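Local atomic coordinates of cytochrome B5 (Ectothiorhodospira shaposhnikovii, PDB entry 1CXY), a protein that binds one heme between two axial histidines and probably carries electrons, as a soluble bacterial member of the cytochrome b5 family. Residues Gly30-Leu35 / Tyr81-Leu86; His19-Cys24 / Met48-Cys53; Trp25-Gly30 / Gly54-Glu59. All coordinates share one frame; numbering follows the deposited sequence. Where two conformers were deposited one is given.

Interaction 1: residues Gly30-Leu35 / Tyr81-Leu86. With HEM (protoporphyrin IX containing Fe), chain B.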
loop_
_atom_site.group_PDB
_atom_site.type_symbol
_atom_site.label_atom_id
_atom_site.label_comp_id
_atom_site.label_asym_id
_atom_site.label_seq_id
_atom_site.Cartn_x
_atom_site.Cartn_y
_atom_site.Cartn_z
ATOM N N GLY A 30 3.388 9.630 1.770
ATOM C CA GLY A 30 4.329 9.803 2.867
ATOM C C GLY A 30 4.058 8.909 4.077
ATOM O O GLY A 30 4.696 9.151 5.113
ATOM N N LYS A 31 3.159 7.951 4.006
ATOM C CA LYS A 31 2.851 7.064 5.127
ATOM C C LYS A 31 3.209 5.638 4.684
ATOM O O LYS A 31 3.210 5.329 3.493
ATOM C CB LYS A 31 1.404 7.158 5.598
ATOM C CG LYS A 31 1.086 8.514 6.234
ATOM C CD LYS A 31 -0.407 8.741 6.429
ATOM C CE LYS A 31 -1.111 9.107 5.134
ATOM N NZ LYS A 31 -0.751 10.455 4.626
ATOM N N VAL A 32 3.538 4.821 5.679
ATOM C CA VAL A 32 3.924 3.435 5.432
ATOM C C VAL A 32 2.877 2.478 5.976
ATOM O O VAL A 32 2.336 2.642 7.071
ATOM C CB VAL A 32 5.311 3.145 6.047
ATOM C CG1 VAL A 32 5.678 1.666 5.859
ATOM C CG2 VAL A 32 6.375 4.012 5.379
ATOM N N TYR A 33 2.517 1.484 5.148
ATOM C CA TYR A 33 1.450 0.557 5.480
ATOM C C TYR A 33 1.930 -0.891 5.345
ATOM O O TYR A 33 2.611 -1.236 4.369
ATOM C CB TYR A 33 0.307 0.727 4.445
ATOM C CG TYR A 33 -0.267 2.130 4.395
ATOM C CD1 TYR A 33 0.329 3.099 3.602
ATOM C CD2 TYR A 33 -1.339 2.479 5.206
ATOM C CE1 TYR A 33 -0.165 4.401 3.569
ATOM C CE2 TYR A 33 -1.839 3.783 5.171
ATOM C CZ TYR A 33 -1.233 4.717 4.377
ATOM O OH TYR A 33 -1.718 6.014 4.369
ATOM N N ASP A 34 1.526 -1.760 6.243
ATOM C CA ASP A 34 1.845 -3.185 6.158
ATOM C C ASP A 34 0.575 -3.896 5.685
ATOM O O ASP A 34 -0.390 -4.076 6.419
ATOM C CB ASP A 34 2.311 -3.708 7.515
ATOM C CG ASP A 34 2.530 -5.218 7.468
ATOM O OD1 ASP A 34 2.237 -5.867 6.451
ATOM O OD2 ASP A 34 3.035 -5.709 8.510
ATOM N N LEU A 35 0.543 -4.098 4.361
ATOM C CA LEU A 35 -0.661 -4.590 3.702
ATOM C C LEU A 35 -0.730 -6.081 3.480
ATOM O O LEU A 35 -1.666 -6.614 2.856
ATOM C CB LEU A 35 -0.746 -3.817 2.367
ATOM C CG LEU A 35 -1.129 -2.337 2.538
ATOM C CD1 LEU A 35 -0.712 -1.485 1.343
ATOM C CD2 LEU A 35 -2.636 -2.211 2.764
ATOM N N TYR A 81 -4.164 -0.219 7.988
ATOM C CA TYR A 81 -2.889 -0.946 7.871
ATOM C C TYR A 81 -1.698 -0.028 8.063
ATOM O O TYR A 81 -0.552 -0.436 7.877
ATOM C CB TYR A 81 -2.865 -1.625 6.480
ATOM C CG TYR A 81 -3.984 -2.640 6.378
ATOM C CD1 TYR A 81 -5.125 -2.312 5.639
ATOM C CD2 TYR A 81 -3.923 -3.845 7.063
ATOM C CE1 TYR A 81 -6.172 -3.207 5.564
ATOM C CE2 TYR A 81 -4.975 -4.756 6.979
ATOM C CZ TYR A 81 -6.095 -4.399 6.243
ATOM O OH TYR A 81 -7.167 -5.266 6.166
ATOM N N LEU A 82 -1.912 1.211 8.523
ATOM C CA LEU A 82 -0.835 2.159 8.770
ATOM C C LEU A 82 0.158 1.620 9.788
ATOM O O LEU A 82 -0.250 1.075 10.818
ATOM C CB LEU A 82 -1.420 3.454 9.380
ATOM C CG LEU A 82 -0.401 4.556 9.703
ATOM C CD1 LEU A 82 0.154 5.081 8.389
ATOM C CD2 LEU A 82 -1.103 5.677 10.478
ATOM N N ILE A 83 1.470 1.738 9.557
ATOM C CA ILE A 83 2.432 1.383 10.604
ATOM C C ILE A 83 3.423 2.509 10.887
ATOM O O ILE A 83 4.154 2.427 11.886
ATOM C CB ILE A 83 3.203 0.078 10.330
ATOM C CG1 ILE A 83 3.972 0.166 9.002
ATOM C CG2 ILE A 83 2.253 -1.124 10.305
ATOM C CD1 ILE A 83 5.001 -0.944 8.784
ATOM N N GLY A 84 3.495 3.545 10.060
ATOM C CA GLY A 84 4.440 4.644 10.320
ATOM C C GLY A 84 4.471 5.661 9.188
ATOM O O GLY A 84 3.599 5.669 8.325
ATOM N N THR A 85 5.447 6.572 9.273
ATOM C CA THR A 85 5.619 7.578 8.231
ATOM C C THR A 85 6.943 7.352 7.505
ATOM O O THR A 85 7.814 6.603 7.956
ATOM C CB THR A 85 5.628 9.016 8.782
ATOM O OG1 THR A 85 6.721 9.132 9.700
ATOM C CG2 THR A 85 4.316 9.306 9.503
ATOM N N LEU A 86 7.066 7.983 6.353
ATOM C CA LEU A 86 8.252 7.879 5.516
ATOM C C LEU A 86 9.190 9.052 5.765
ATOM O O LEU A 86 8.668 10.187 5.807
ATOM C CB LEU A 86 7.757 7.860 4.063
ATOM C CG LEU A 86 8.701 7.374 2.976
ATOM C CD1 LEU A 86 9.066 5.918 3.220
ATOM C CD2 LEU A 86 8.096 7.608 1.610
HETATM C CHA HEM B . -10.544 -1.657 -6.164
HETATM C CHB HEM B . -6.136 -0.990 -8.036
HETATM C CHC HEM B . -4.320 -0.659 -3.568
HETATM C CHD HEM B . -8.745 -1.202 -1.687
HETATM C C1A HEM B . -9.497 -1.616 -7.051
HETATM C C2A HEM B . -9.569 -1.908 -8.470
HETATM C C3A HEM B . -8.349 -1.692 -8.982
HETATM C C4A HEM B . -7.474 -1.292 -7.888
HETATM C CMA HEM B . -7.868 -1.847 -10.441
HETATM C CAA HEM B . -10.845 -2.322 -9.242
HETATM C CBA HEM B . -11.388 -1.258 -10.252
HETATM C CGA HEM B . -12.111 -0.124 -9.581
HETATM O O1A HEM B . -12.543 -0.309 -8.416
HETATM O O2A HEM B . -12.288 0.960 -10.195
HETATM C C1B HEM B . -5.259 -0.795 -6.981
HETATM C C2B HEM B . -3.854 -0.500 -7.100
HETATM C C3B HEM B . -3.357 -0.376 -5.867
HETATM C C4B HEM B . -4.433 -0.638 -4.940
HETATM C CMB HEM B . -3.139 -0.304 -8.462
HETATM C CAB HEM B . -1.906 -0.039 -5.459
HETATM C CBB HEM B . -1.607 0.772 -4.443
HETATM C C1C HEM B . -5.355 -0.788 -2.673
HETATM C C2C HEM B . -5.235 -0.749 -1.233
HETATM C C3C HEM B . -6.461 -0.884 -0.704
HETATM C C4C HEM B . -7.394 -1.006 -1.822
HETATM C CMC HEM B . -3.882 -0.554 -0.519
HETATM C CAC HEM B . -6.948 -0.861 0.757
HETATM C CBC HEM B . -6.326 -1.443 1.762
HETATM C C1D HEM B . -9.614 -1.348 -2.751
HETATM C C2D HEM B . -11.047 -1.393 -2.627
HETATM C C3D HEM B . -11.541 -1.510 -3.864
HETATM C C4D HEM B . -10.439 -1.537 -4.791
HETATM C CMD HEM B . -11.812 -1.328 -1.283
HETATM C CAD HEM B . -13.026 -1.542 -4.317
HETATM C CBD HEM B . -13.358 -0.173 -4.979
HETATM C CGD HEM B . -13.153 1.026 -4.091
HETATM O O1D HEM B . -12.521 2.025 -4.489
HETATM O O2D HEM B . -13.687 1.017 -2.943
HETATM N NA HEM B . -8.195 -1.275 -6.718
HETATM N NB HEM B . -5.604 -0.869 -5.637
HETATM N NC HEM B . -6.684 -0.974 -2.995
HETATM N ND HEM B . -9.259 -1.414 -4.089
HETATM FE FE HEM B . -7.434 -1.087 -4.857
HETATM O O HOH W 1 6.043 11.669 5.441
#
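Strand 82-85 is one of the two outer strands of the antiparallel sheet and pairs with 31-34. A classic beta bulge shifts the register by one: I83 and G84 both face V32. V32 O takes a straight bond in its carbonyl plane from I83 N (2.8 Å, 179°). G84 N adds only a weak, bent bond to the same oxygen. On the same side, V32 N-H points almost straight at G84 O (2.8 Å), which is met from above the carbonyl plane. D34 N closes the far end by bonding to Y81 O (3.0 Å).

The tight part lies round V32 and L82. V32 has CG1 anti to the backbone N (chi1 177°), and this methyl meets CG1 of I83 obliquely at 3.9 Å. Its other branch, CG2, touches L86 CD1 from across. F10 and V15 pack on the same V32 side chain. On the face of K31, Y33 and L82, the L82 tip turns in, and its CD1 lies 3.5 Å from V32 O and also meets CB of K31. At the heme end, CD2 of L35 touches CB and CD1 of Y81, while L35 CD1 reaches the heme methyl CMC at 3.8 Å.

The other end is looser. G30 and L86 are exposed, and water 1 donates to both of their carbonyl oxygens beside the L86 N to G30 O bond. The K31 chain bends away, and its NZ bonds to H29 O. The chemistry is mainly backbone bonds flanked by apolar side chains, running from a solvent-exposed end to L35 at the heme.

Interaction 2: residues His19-Cys24 / Met48-Cys53. With HEM (protoporphyrin IX containing Fe), chain B.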
loop_
_atom_site.group_PDB
_atom_site.type_symbol
_atom_site.label_atom_id
_atom_site.label_comp_id
_atom_site.label_asym_id
_atom_site.label_seq_id
_atom_site.Cartn_x
_atom_site.Cartn_y
_atom_site.Cartn_z
ATOM N N HIS A 19 8.661 -6.667 -0.195
ATOM C CA HIS A 19 8.208 -6.524 -1.582
ATOM C C HIS A 19 7.557 -7.741 -2.166
ATOM O O HIS A 19 7.540 -7.854 -3.393
ATOM C CB HIS A 19 9.464 -6.116 -2.382
ATOM C CG HIS A 19 10.542 -7.158 -2.445
ATOM N ND1 HIS A 19 10.562 -8.165 -3.397
ATOM C CD2 HIS A 19 11.645 -7.346 -1.673
ATOM C CE1 HIS A 19 11.629 -8.922 -3.201
ATOM N NE2 HIS A 19 12.304 -8.458 -2.165
ATOM N N SER A 20 6.962 -8.628 -1.386
ATOM C CA SER A 20 6.347 -9.837 -1.948
ATOM C C SER A 20 4.935 -9.998 -1.461
ATOM O O SER A 20 4.527 -9.389 -0.460
ATOM C CB SER A 20 7.194 -11.017 -1.468
ATOM O OG SER A 20 8.580 -10.810 -1.694
ATOM N N PRO A 21 4.139 -10.886 -2.044
ATOM C CA PRO A 21 2.769 -11.112 -1.614
ATOM C C PRO A 21 2.626 -11.536 -0.162
ATOM O O PRO A 21 1.686 -11.132 0.528
ATOM C CB PRO A 21 2.266 -12.201 -2.565
ATOM C CG PRO A 21 3.124 -12.054 -3.771
ATOM C CD PRO A 21 4.491 -11.660 -3.269
ATOM N N ASP A 22 3.604 -12.285 0.349
ATOM C CA ASP A 22 3.599 -12.730 1.725
ATOM C C ASP A 22 4.325 -11.775 2.657
ATOM O O ASP A 22 4.398 -12.078 3.847
ATOM C CB ASP A 22 4.180 -14.143 1.847
ATOM C CG ASP A 22 5.660 -14.214 1.564
ATOM O OD1 ASP A 22 6.246 -15.300 1.812
ATOM O OD2 ASP A 22 6.289 -13.258 1.081
ATOM N N ASP A 23 4.737 -10.601 2.202
ATOM C CA ASP A 23 5.410 -9.625 3.074
ATOM C C ASP A 23 5.400 -8.309 2.312
ATOM O O ASP A 23 6.340 -7.975 1.582
ATOM C CB ASP A 23 6.852 -10.036 3.383
ATOM C CG ASP A 23 7.536 -9.167 4.416
ATOM O OD1 ASP A 23 8.744 -9.391 4.712
ATOM O OD2 ASP A 23 6.936 -8.240 4.972
ATOM N N CYS A 24 4.256 -7.645 2.311
ATOM C CA CYS A 24 3.986 -6.521 1.426
ATOM C C CYS A 24 3.746 -5.194 2.127
ATOM O O CYS A 24 2.657 -5.031 2.703
ATOM C CB CYS A 24 2.722 -6.908 0.630
ATOM S SG CYS A 24 2.170 -5.678 -0.588
ATOM N N MET A 48 -3.284 -6.980 -8.927
ATOM C CA MET A 48 -2.922 -5.614 -9.266
ATOM C C MET A 48 -2.136 -4.863 -8.212
ATOM O O MET A 48 -1.334 -3.952 -8.422
ATOM C CB MET A 48 -4.263 -4.841 -9.490
ATOM C CG MET A 48 -4.808 -5.349 -10.830
ATOM S SD MET A 48 -4.048 -4.350 -12.128
ATOM C CE MET A 48 -4.580 -2.711 -11.671
ATOM N N MET A 49 -2.429 -5.231 -6.964
ATOM C CA MET A 49 -1.735 -4.556 -5.854
ATOM C C MET A 49 -0.353 -5.121 -5.684
ATOM O O MET A 49 0.605 -4.430 -5.310
ATOM C CB MET A 49 -2.688 -4.754 -4.673
ATOM C CG MET A 49 -2.424 -3.862 -3.482
ATOM S SD MET A 49 -3.547 -4.392 -2.158
ATOM C CE MET A 49 -2.670 -3.709 -0.756
ATOM N N LEU A 50 -0.149 -6.401 -6.059
ATOM C CA LEU A 50 1.144 -7.043 -5.880
ATOM C C LEU A 50 2.311 -6.389 -6.572
ATOM O O LEU A 50 3.398 -6.352 -5.973
ATOM C CB LEU A 50 1.087 -8.527 -6.297
ATOM C CG LEU A 50 -0.056 -9.299 -5.633
ATOM C CD1 LEU A 50 -0.075 -10.741 -6.127
ATOM C CD2 LEU A 50 0.040 -9.275 -4.110
ATOM N N VAL A 51 2.136 -5.733 -7.723
ATOM C CA VAL A 51 3.248 -5.058 -8.375
ATOM C C VAL A 51 3.785 -3.908 -7.532
ATOM O O VAL A 51 4.918 -3.494 -7.739
ATOM C CB VAL A 51 2.887 -4.579 -9.808
ATOM C CG1 VAL A 51 1.551 -5.134 -10.277
ATOM C CG2 VAL A 51 2.959 -3.095 -10.054
ATOM N N TRP A 52 2.994 -3.388 -6.579
ATOM C CA TRP A 52 3.440 -2.267 -5.765
ATOM C C TRP A 52 3.983 -2.669 -4.399
ATOM O O TRP A 52 4.456 -1.767 -3.687
ATOM C CB TRP A 52 2.279 -1.242 -5.596
ATOM C CG TRP A 52 1.895 -0.772 -6.980
ATOM C CD1 TRP A 52 0.876 -1.197 -7.776
ATOM C CD2 TRP A 52 2.696 0.116 -7.760
ATOM N NE1 TRP A 52 0.988 -0.612 -9.019
ATOM C CE2 TRP A 52 2.083 0.204 -9.038
ATOM C CE3 TRP A 52 3.853 0.855 -7.504
ATOM C CZ2 TRP A 52 2.613 1.013 -10.037
ATOM C CZ3 TRP A 52 4.381 1.661 -8.501
ATOM C CH2 TRP A 52 3.740 1.725 -9.756
ATOM N N CYS A 53 3.987 -3.953 -4.060
ATOM C CA CYS A 53 4.585 -4.293 -2.745
ATOM C C CYS A 53 6.040 -3.836 -2.755
ATOM O O CYS A 53 6.805 -4.015 -3.718
ATOM C CB CYS A 53 4.536 -5.805 -2.527
ATOM S SG CYS A 53 2.860 -6.431 -2.351
HETATM C CHA HEM B . -10.544 -1.657 -6.164
HETATM C CHB HEM B . -6.136 -0.990 -8.036
HETATM C CHC HEM B . -4.320 -0.659 -3.568
HETATM C CHD HEM B . -8.745 -1.202 -1.687
HETATM C C1A HEM B . -9.497 -1.616 -7.051
HETATM C C2A HEM B . -9.569 -1.908 -8.470
HETATM C C3A HEM B . -8.349 -1.692 -8.982
HETATM C C4A HEM B . -7.474 -1.292 -7.888
HETATM C CMA HEM B . -7.868 -1.847 -10.441
HETATM C CAA HEM B . -10.845 -2.322 -9.242
HETATM C CBA HEM B . -11.388 -1.258 -10.252
HETATM C CGA HEM B . -12.111 -0.124 -9.581
HETATM O O1A HEM B . -12.543 -0.309 -8.416
HETATM O O2A HEM B . -12.288 0.960 -10.195
HETATM C C1B HEM B . -5.259 -0.795 -6.981
HETATM C C2B HEM B . -3.854 -0.500 -7.100
HETATM C C3B HEM B . -3.357 -0.376 -5.867
HETATM C C4B HEM B . -4.433 -0.638 -4.940
HETATM C CMB HEM B . -3.139 -0.304 -8.462
HETATM C CAB HEM B . -1.906 -0.039 -5.459
HETATM C CBB HEM B . -1.607 0.772 -4.443
HETATM C C1C HEM B . -5.355 -0.788 -2.673
HETATM C C2C HEM B . -5.235 -0.749 -1.233
HETATM C C3C HEM B . -6.461 -0.884 -0.704
HETATM C C4C HEM B . -7.394 -1.006 -1.822
HETATM C CMC HEM B . -3.882 -0.554 -0.519
HETATM C CAC HEM B . -6.948 -0.861 0.757
HETATM C CBC HEM B . -6.326 -1.443 1.762
HETATM C C1D HEM B . -9.614 -1.348 -2.751
HETATM C C2D HEM B . -11.047 -1.393 -2.627
HETATM C C3D HEM B . -11.541 -1.510 -3.864
HETATM C C4D HEM B . -10.439 -1.537 -4.791
HETATM C CMD HEM B . -11.812 -1.328 -1.283
HETATM C CAD HEM B . -13.026 -1.542 -4.317
HETATM C CBD HEM B . -13.358 -0.173 -4.979
HETATM C CGD HEM B . -13.153 1.026 -4.091
HETATM O O1D HEM B . -12.521 2.025 -4.489
HETATM O O2D HEM B . -13.687 1.017 -2.943
HETATM N NA HEM B . -8.195 -1.275 -6.718
HETATM N NB HEM B . -5.604 -0.869 -5.637
HETATM N NC HEM B . -6.684 -0.974 -2.995
HETATM N ND HEM B . -9.259 -1.414 -4.089
HETATM FE FE HEM B . -7.434 -1.087 -4.857
HETATM O O HOH W 2 4.819 -8.735 -5.073
#
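A disulfide joins strand 23-28 of the cytochrome b5 fold to the loop that carries part of the heme pocket. The bond C24 SG to C53 SG is 2.0 Å long, with a torsion of -87° about it, close to the relaxed right angle. C24 places SG anti to its backbone N (chi1 -179°). C53 places its own anti to the carbonyl carbon. Both cysteines are buried.

The C24 side of the contact is a type I turn from S20 to D23, where H19 and S20 both face D23 in a classic beta bulge. Beside the disulfide, P21 CB rests on CD2 of L50 at 4.0 Å, the two side chains crossing at about a right angle. Further out, water 2 lies 2.9 Å from L50 O and can donate to it, with a weak, longer approach to H19 O.

M49 leads from this link to the heme. Its CB sends CG anti to the backbone N (chi1 -165°), and the chain stays extended from there. CG lies 3.7 Å from the heme bridge carbon CHC. SD follows, at 4.1 Å from both CHC and C1C. CE ends 3.4 Å from the heme methyl CMC and also lies near C2C. L35, M26 and the axial ligand H42 touch the same side chain.

Two other residues of 48-53 also reach the cofactor. W52 CD1 comes to 3.8 Å from the heme carbon CAB, with V51 CG2 over one face of its indole, toward the rim. M48 bends at chi2 and chi3, and its CE stops 3.6 Å from heme CMA.

Interaction 3: residues Trp25-Gly30 / Gly54-Glu59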
loop_
_atom_site.group_PDB
_atom_site.type_symbol
_atom_site.label_atom_id
_atom_site.label_comp_id
_atom_site.label_asym_id
_atom_site.label_seq_id
_atom_site.Cartn_x
_atom_site.Cartn_y
_atom_site.Cartn_z
ATOM N N TRP A 25 4.735 -4.314 2.097
ATOM C CA TRP A 25 4.547 -2.963 2.661
ATOM C C TRP A 25 4.496 -1.973 1.502
ATOM O O TRP A 25 5.030 -2.227 0.405
ATOM C CB TRP A 25 5.724 -2.576 3.558
ATOM C CG TRP A 25 5.830 -3.297 4.874
ATOM C CD1 TRP A 25 5.203 -4.420 5.314
ATOM C CD2 TRP A 25 6.722 -2.909 5.939
ATOM N NE1 TRP A 25 5.609 -4.757 6.595
ATOM C CE2 TRP A 25 6.564 -3.833 6.981
ATOM C CE3 TRP A 25 7.626 -1.849 6.080
ATOM C CZ2 TRP A 25 7.306 -3.761 8.158
ATOM C CZ3 TRP A 25 8.359 -1.749 7.259
ATOM C CH2 TRP A 25 8.171 -2.703 8.278
ATOM N N MET A 26 3.791 -0.860 1.683
ATOM C CA MET A 26 3.839 0.179 0.649
ATOM C C MET A 26 3.983 1.553 1.298
ATOM O O MET A 26 3.623 1.677 2.455
ATOM C CB MET A 26 2.558 0.289 -0.183
ATOM C CG MET A 26 2.282 -0.957 -0.986
ATOM S SD MET A 26 0.799 -0.717 -1.988
ATOM C CE MET A 26 0.641 -2.433 -2.526
ATOM N N ALA A 27 4.441 2.514 0.520
ATOM C CA ALA A 27 4.456 3.901 1.001
ATOM C C ALA A 27 3.451 4.644 0.103
ATOM O O ALA A 27 3.513 4.550 -1.135
ATOM C CB ALA A 27 5.829 4.542 0.929
ATOM N N ILE A 28 2.499 5.345 0.685
ATOM C CA ILE A 28 1.465 6.100 -0.046
ATOM C C ILE A 28 1.285 7.435 0.687
ATOM O O ILE A 28 1.098 7.426 1.907
ATOM C CB ILE A 28 0.114 5.380 -0.093
ATOM C CG1 ILE A 28 0.195 4.100 -0.928
ATOM C CG2 ILE A 28 -1.001 6.265 -0.663
ATOM C CD1 ILE A 28 -0.958 3.136 -0.695
ATOM N N HIS A 29 1.387 8.563 -0.028
ATOM C CA HIS A 29 1.243 9.863 0.624
ATOM C C HIS A 29 2.132 10.067 1.838
ATOM O O HIS A 29 1.679 10.611 2.864
ATOM C CB HIS A 29 -0.230 10.067 1.037
ATOM C CG HIS A 29 -1.144 10.229 -0.141
ATOM N ND1 HIS A 29 -0.808 11.028 -1.204
ATOM C CD2 HIS A 29 -2.373 9.725 -0.387
ATOM C CE1 HIS A 29 -1.797 10.972 -2.090
ATOM N NE2 HIS A 29 -2.725 10.173 -1.644
ATOM N N GLY A 30 3.388 9.630 1.770
ATOM C CA GLY A 30 4.329 9.803 2.867
ATOM C C GLY A 30 4.058 8.909 4.077
ATOM O O GLY A 30 4.696 9.151 5.113
ATOM N N GLY A 54 6.432 -3.197 -1.662
ATOM C CA GLY A 54 7.758 -2.680 -1.413
ATOM C C GLY A 54 8.022 -1.314 -2.012
ATOM O O GLY A 54 9.128 -0.804 -1.887
ATOM N N GLN A 55 7.019 -0.664 -2.639
ATOM C CA GLN A 55 7.256 0.571 -3.339
ATOM C C GLN A 55 6.497 1.787 -2.794
ATOM O O GLN A 55 5.445 1.675 -2.182
ATOM C CB GLN A 55 6.874 0.407 -4.839
ATOM C CG GLN A 55 7.653 -0.703 -5.545
ATOM C CD GLN A 55 9.055 -0.123 -5.730
ATOM O OE1 GLN A 55 9.193 1.054 -6.064
ATOM N NE2 GLN A 55 10.115 -0.879 -5.533
ATOM N N GLU A 56 6.989 2.943 -3.238
ATOM C CA GLU A 56 6.216 4.190 -3.200
ATOM C C GLU A 56 5.162 4.044 -4.304
ATOM O O GLU A 56 5.487 3.795 -5.475
ATOM C CB GLU A 56 7.154 5.363 -3.470
ATOM C CG GLU A 56 6.620 6.661 -2.889
ATOM C CD GLU A 56 5.294 7.100 -3.503
ATOM O OE1 GLU A 56 5.147 7.055 -4.737
ATOM O OE2 GLU A 56 4.421 7.514 -2.725
ATOM N N SER A 57 3.885 4.059 -3.891
ATOM C CA SER A 57 2.791 3.684 -4.763
ATOM C C SER A 57 1.664 4.714 -4.827
ATOM O O SER A 57 0.535 4.343 -5.154
ATOM C CB SER A 57 2.207 2.367 -4.208
ATOM O OG SER A 57 3.229 1.380 -4.053
ATOM N N THR A 58 1.973 5.974 -4.545
ATOM C CA THR A 58 0.916 6.991 -4.538
ATOM C C THR A 58 0.135 7.103 -5.834
ATOM O O THR A 58 -1.103 7.152 -5.836
ATOM C CB THR A 58 1.518 8.344 -4.112
ATOM O OG1 THR A 58 2.045 8.300 -2.777
ATOM C CG2 THR A 58 0.454 9.446 -4.161
ATOM N N GLU A 59 0.817 7.135 -6.986
ATOM C CA GLU A 59 0.088 7.271 -8.254
ATOM C C GLU A 59 -0.873 6.126 -8.510
ATOM O O GLU A 59 -2.020 6.322 -8.932
ATOM C CB GLU A 59 1.097 7.366 -9.399
ATOM C CG GLU A 59 0.432 7.454 -10.764
ATOM C CD GLU A 59 1.406 7.816 -11.866
ATOM O OE1 GLU A 59 1.384 8.995 -12.287
ATOM O OE2 GLU A 59 2.185 6.951 -12.307
HETATM O O HOH W 3 4.966 8.171 -0.098
#
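In this cytochrome b5 fold, segment 54-59 runs beside strand 23-28 in nearly the same direction, 21° apart end to end, and then enters helix 58-63. S57 holds the N-cap position, though its side chain makes no capping bond. The backbones meet at a single bridge, A27 with E56. G54 N bonds to W25 O (2.7 Å) nearly along the C=O axis. S57 N reaches A27 O in the same axial way, and A27 N bonds to Q55 O from above the carbonyl plane.

The side chains sort into an inner and an outer group. On the inner side, S57 turns toward the strand, with OG anti to its own carbonyl carbon. OG donates to Q55 O (2.9 Å), so that oxygen is gripped by two donors. M26 extends past this hydroxyl, and its SD lies 3.8 Å from S57 OG. M26 then goes on to the heme, whose pocket it lines, and packs on W52, M49 and L35. I28 lays CG1 against CB of S57.

On the outer side, H29 and T58 cross at about a right angle. The T58 methyl CG2 comes obliquely to the H29 ring, 3.4 Å from CE1. The other branch, OG1, accepts a nearly straight bond from H29 N (2.8 Å, 173°) and donates to E56 OE2 (2.5 Å) on its syn lone pair. To get there E56 folds back at chi2 (-63°), and both its carboxylate oxygens also take weak bonds from T58 N. Water 3 links OE2 to G30 N. H29 NE2 bonds to E62 of the same helix.

T58 OG1 thus relays between a backbone N-H and a carboxylate. That both oxygens accept is consistent with an ionised E56, whose charge would suit the N-terminal end of the helix.

All three interactions build on one antiparallel sheet. Interaction 3 lies nearest the chain centre, about 6 Å between centres against about 8 Å for the others, with half its touching residues buried; all three have exposed, water-bearing rims. Interactions 2 and 3 share strand 23-28, interaction 2 at its start and interaction 3 along the rest. Interaction 1 adds strand 31-34 and shares G30 with interaction 3. Y33 N to M26 O and L35 N to C24 O are probable hydrogen bonds tying the strands. Interaction 1 is antiparallel pairing shifted in register by a bulge, interaction 2 a covalent link, interaction 3 backbone bonds with a side-chain relay. At the heme, L35, M49 and M26 pack together.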